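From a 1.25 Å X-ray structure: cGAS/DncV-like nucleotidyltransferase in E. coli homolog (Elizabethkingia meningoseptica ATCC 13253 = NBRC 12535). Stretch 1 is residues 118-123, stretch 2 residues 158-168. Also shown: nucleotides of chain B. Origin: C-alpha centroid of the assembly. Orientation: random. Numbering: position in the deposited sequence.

Stretch 1, residues 118-123: ERKNKC
Stretch 2 (158-168) KFYSDDNKEII

How does N121 hold the hairpin turn? Stretch 2 is a β-hairpin, strands 158-160 and 166-168 joined through a type I turn from S161 to N164, and N121 (phi/psi -62/-39, chi1 t, chi2 39°) grips that turn with backbone and side chain. N121 CA lies 4.9 Å from D162 CA. D162 N donates to N121 O at 2.9 Å; the N121 side-chain amide then engages D163 twice, D163 N to N121 OD1 at 3.0 Å and N121 ND2 to D163 OD1 at 3.1 Å. D163 (chi1 p) is steadied by a very short hydrogen bond, S161 OG to D163 OD1, 2.5 Å.

What anchors D162? Its CA-to-CB bond points toward stretch 1, and with chi1 m and chi2 4° the carboxylate meets the guanidinium edge of R119, extended with chi1 to chi3 all t. The salt bridge is two-pronged: R119 NE to D162 OD2, 2.9 Å, nearly straight at 171°, and R119 NH2 to D162 OD1, 3.0 Å.

Where does K122 go? K122 CA is 4.8 Å from S161 CA, and its chain (m, t, t, t) runs past the hairpin, K122 CE 4.1 Å from I167 CD1. K122 NZ reaches OP1 of the AMP nucleotide at 3.2 Å. K165 NZ lies 4.5 Å from K122 NZ, and one water accepts from both like charges.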

# COMPACT_ATOMS: atom_id res chain seq x y z
N GLU A 118 12.15 -16.23 -4.59
CA GLU A 118 11.24 -17.07 -3.84
C GLU A 118 9.81 -16.77 -4.28
O GLU A 118 9.35 -15.63 -4.15
CB GLU A 118 11.38 -16.83 -2.33
CG GLU A 118 12.79 -17.07 -1.81
CD GLU A 118 12.91 -16.82 -0.32
OE1 GLU A 118 14.03 -16.95 0.21
OE2 GLU A 118 11.89 -16.49 0.32
N ARG A 119 9.12 -17.78 -4.77
CA ARG A 119 7.72 -17.60 -5.13
C ARG A 119 6.88 -17.45 -3.86
O ARG A 119 7.04 -18.21 -2.90
CB ARG A 119 7.24 -18.80 -5.93
CG ARG A 119 5.79 -18.70 -6.31
CD ARG A 119 5.43 -19.74 -7.32
NE ARG A 119 4.02 -19.70 -7.67
CZ ARG A 119 3.55 -19.83 -8.91
NH1 ARG A 119 4.40 -19.97 -9.92
NH2 ARG A 119 2.25 -19.78 -9.13
N LYS A 120 6.00 -16.46 -3.87
CA LYS A 120 5.07 -16.21 -2.78
C LYS A 120 3.64 -16.30 -3.29
O LYS A 120 3.39 -16.44 -4.49
CB LYS A 120 5.34 -14.85 -2.13
CG LYS A 120 6.76 -14.66 -1.65
CD LYS A 120 7.12 -15.59 -0.51
CE LYS A 120 8.60 -15.47 -0.18
NZ LYS A 120 9.02 -16.36 0.94
N ASN A 121 2.68 -16.19 -2.37
CA ASN A 121 1.28 -16.41 -2.72
C ASN A 121 0.79 -15.40 -3.75
O ASN A 121 0.01 -15.76 -4.65
CB ASN A 121 0.43 -16.34 -1.45
CG ASN A 121 -0.99 -16.80 -1.68
OD1 ASN A 121 -1.23 -17.76 -2.41
ND2 ASN A 121 -1.94 -16.12 -1.06
N LYS A 122 1.22 -14.14 -3.64
CA LYS A 122 0.69 -13.06 -4.47
C LYS A 122 1.76 -12.38 -5.31
O LYS A 122 1.45 -11.39 -5.99
CB LYS A 122 -0.03 -12.03 -3.61
CG LYS A 122 -1.29 -12.55 -2.94
CD LYS A 122 -2.00 -11.48 -2.13
CE LYS A 122 -3.06 -12.09 -1.22
NZ LYS A 122 -3.68 -11.07 -0.33
N CYS A 123 3.00 -12.88 -5.30
CA CYS A 123 4.09 -12.21 -5.99
C CYS A 123 5.27 -13.17 -6.09
O CYS A 123 5.23 -14.29 -5.59
CB CYS A 123 4.50 -10.94 -5.23
SG CYS A 123 5.20 -11.25 -3.59
N LYS A 158 -5.36 -6.99 -12.32
CA LYS A 158 -5.84 -8.22 -11.72
C LYS A 158 -4.79 -9.32 -11.80
O LYS A 158 -4.04 -9.41 -12.78
CB LYS A 158 -7.13 -8.69 -12.38
CG LYS A 158 -6.99 -9.17 -13.79
CD LYS A 158 -8.31 -9.75 -14.27
CE LYS A 158 -8.20 -10.22 -15.70
NZ LYS A 158 -9.52 -10.70 -16.20
N PHE A 159 -4.75 -10.14 -10.77
CA PHE A 159 -3.92 -11.32 -10.78
C PHE A 159 -4.58 -12.35 -9.88
O PHE A 159 -5.63 -12.10 -9.29
CB PHE A 159 -2.47 -11.00 -10.39
CG PHE A 159 -2.31 -10.41 -9.03
CD1 PHE A 159 -2.39 -9.04 -8.84
CD2 PHE A 159 -2.03 -11.21 -7.94
CE1 PHE A 159 -2.21 -8.48 -7.59
CE2 PHE A 159 -1.85 -10.67 -6.69
CZ PHE A 159 -1.94 -9.30 -6.50
N TYR A 160 -3.97 -13.52 -9.79
CA TYR A 160 -4.50 -14.61 -8.99
C TYR A 160 -3.44 -15.06 -7.99
O TYR A 160 -2.27 -15.17 -8.34
CB TYR A 160 -4.94 -15.76 -9.88
CG TYR A 160 -6.00 -15.31 -10.85
CD1 TYR A 160 -5.67 -14.70 -12.05
CD2 TYR A 160 -7.35 -15.44 -10.53
CE1 TYR A 160 -6.64 -14.26 -12.93
CE2 TYR A 160 -8.33 -15.01 -11.40
CZ TYR A 160 -7.97 -14.42 -12.60
OH TYR A 160 -8.94 -13.99 -13.47
N SER A 161 -3.87 -15.29 -6.76
CA SER A 161 -2.97 -15.82 -5.76
C SER A 161 -2.84 -17.33 -5.93
O SER A 161 -3.68 -17.98 -6.57
CB SER A 161 -3.50 -15.51 -4.36
OG SER A 161 -4.69 -16.22 -4.10
N ASP A 162 -1.77 -17.88 -5.36
CA ASP A 162 -1.56 -19.32 -5.44
C ASP A 162 -2.66 -20.09 -4.72
O ASP A 162 -2.92 -21.25 -5.05
CB ASP A 162 -0.18 -19.68 -4.90
CG ASP A 162 0.95 -19.29 -5.85
OD1 ASP A 162 0.66 -18.67 -6.89
OD2 ASP A 162 2.11 -19.61 -5.53
N ASP A 163 -3.33 -19.47 -3.74
CA ASP A 163 -4.49 -20.09 -3.11
C ASP A 163 -5.81 -19.72 -3.79
O ASP A 163 -6.88 -19.83 -3.17
CB ASP A 163 -4.52 -19.87 -1.59
CG ASP A 163 -4.76 -18.43 -1.20
OD1 ASP A 163 -4.50 -17.52 -2.00
OD2 ASP A 163 -5.22 -18.22 -0.05
N ASN A 164 -5.75 -19.28 -5.05
CA ASN A 164 -6.86 -19.23 -6.03
C ASN A 164 -7.75 -18.00 -5.92
O ASN A 164 -8.81 -17.96 -6.56
CB ASN A 164 -7.70 -20.51 -6.04
CG ASN A 164 -6.92 -21.70 -6.59
OD1 ASN A 164 -6.10 -21.56 -7.50
ND2 ASN A 164 -7.16 -22.87 -6.02
N LYS A 165 -7.33 -16.97 -5.18
CA LYS A 165 -8.12 -15.76 -5.07
C LYS A 165 -7.85 -14.86 -6.26
O LYS A 165 -6.71 -14.74 -6.72
CB LYS A 165 -7.78 -15.01 -3.79
CG LYS A 165 -8.12 -15.79 -2.54
CD LYS A 165 -8.05 -14.94 -1.30
CE LYS A 165 -6.64 -14.85 -0.77
NZ LYS A 165 -6.66 -14.28 0.61
N GLU A 166 -8.90 -14.22 -6.76
CA GLU A 166 -8.76 -13.14 -7.72
C GLU A 166 -8.45 -11.86 -6.96
O GLU A 166 -9.25 -11.42 -6.12
CB GLU A 166 -10.03 -12.98 -8.54
CG GLU A 166 -9.88 -11.98 -9.68
CD GLU A 166 -11.17 -11.77 -10.44
OE1 GLU A 166 -12.17 -11.37 -9.81
OE2 GLU A 166 -11.18 -12.01 -11.67
N ILE A 167 -7.28 -11.30 -7.20
CA ILE A 167 -6.82 -10.09 -6.53
C ILE A 167 -6.91 -8.95 -7.54
O ILE A 167 -6.39 -9.05 -8.65
CB ILE A 167 -5.39 -10.25 -6.02
CG1 ILE A 167 -5.22 -11.53 -5.20
CG2 ILE A 167 -4.99 -9.03 -5.18
CD1 ILE A 167 -6.06 -11.60 -3.96
N ILE A 168 -7.58 -7.87 -7.16
CA ILE A 168 -7.74 -6.72 -8.03
C ILE A 168 -7.28 -5.48 -7.28
O ILE A 168 -7.34 -5.41 -6.05
CB ILE A 168 -9.18 -6.55 -8.57
CG1 ILE A 168 -10.15 -6.22 -7.44
CG2 ILE A 168 -9.62 -7.82 -9.31
CD1 ILE A 168 -11.54 -5.87 -7.93
P A B 2 0.20 -9.02 1.30
OP1 A B 2 -1.00 -9.61 0.64
OP2 A B 2 1.02 -9.86 2.21
O5' A B 2 1.16 -8.47 0.15
C5' A B 2 2.01 -9.35 -0.58
C4' A B 2 2.39 -8.78 -1.92
O4' A B 2 1.21 -8.77 -2.77
C3' A B 2 2.90 -7.34 -1.89
O3' A B 2 3.89 -7.15 -2.90
C2' A B 2 1.65 -6.52 -2.23
O2' A B 2 1.91 -5.27 -2.83
C1' A B 2 0.90 -7.46 -3.18
N9 A B 2 -0.55 -7.29 -3.11
C8 A B 2 -1.38 -7.71 -2.10
N7 A B 2 -2.64 -7.42 -2.30
C5 A B 2 -2.64 -6.74 -3.51
C6 A B 2 -3.67 -6.15 -4.27
N6 A B 2 -4.96 -6.15 -3.94
N1 A B 2 -3.30 -5.58 -5.43
C2 A B 2 -2.02 -5.57 -5.80
N3 A B 2 -0.97 -6.08 -5.17
C4 A B 2 -1.35 -6.66 -4.02
O HOH W 1 0.25 -14.13 -7.70
O HOH W 2 -6.87 -11.67 0.05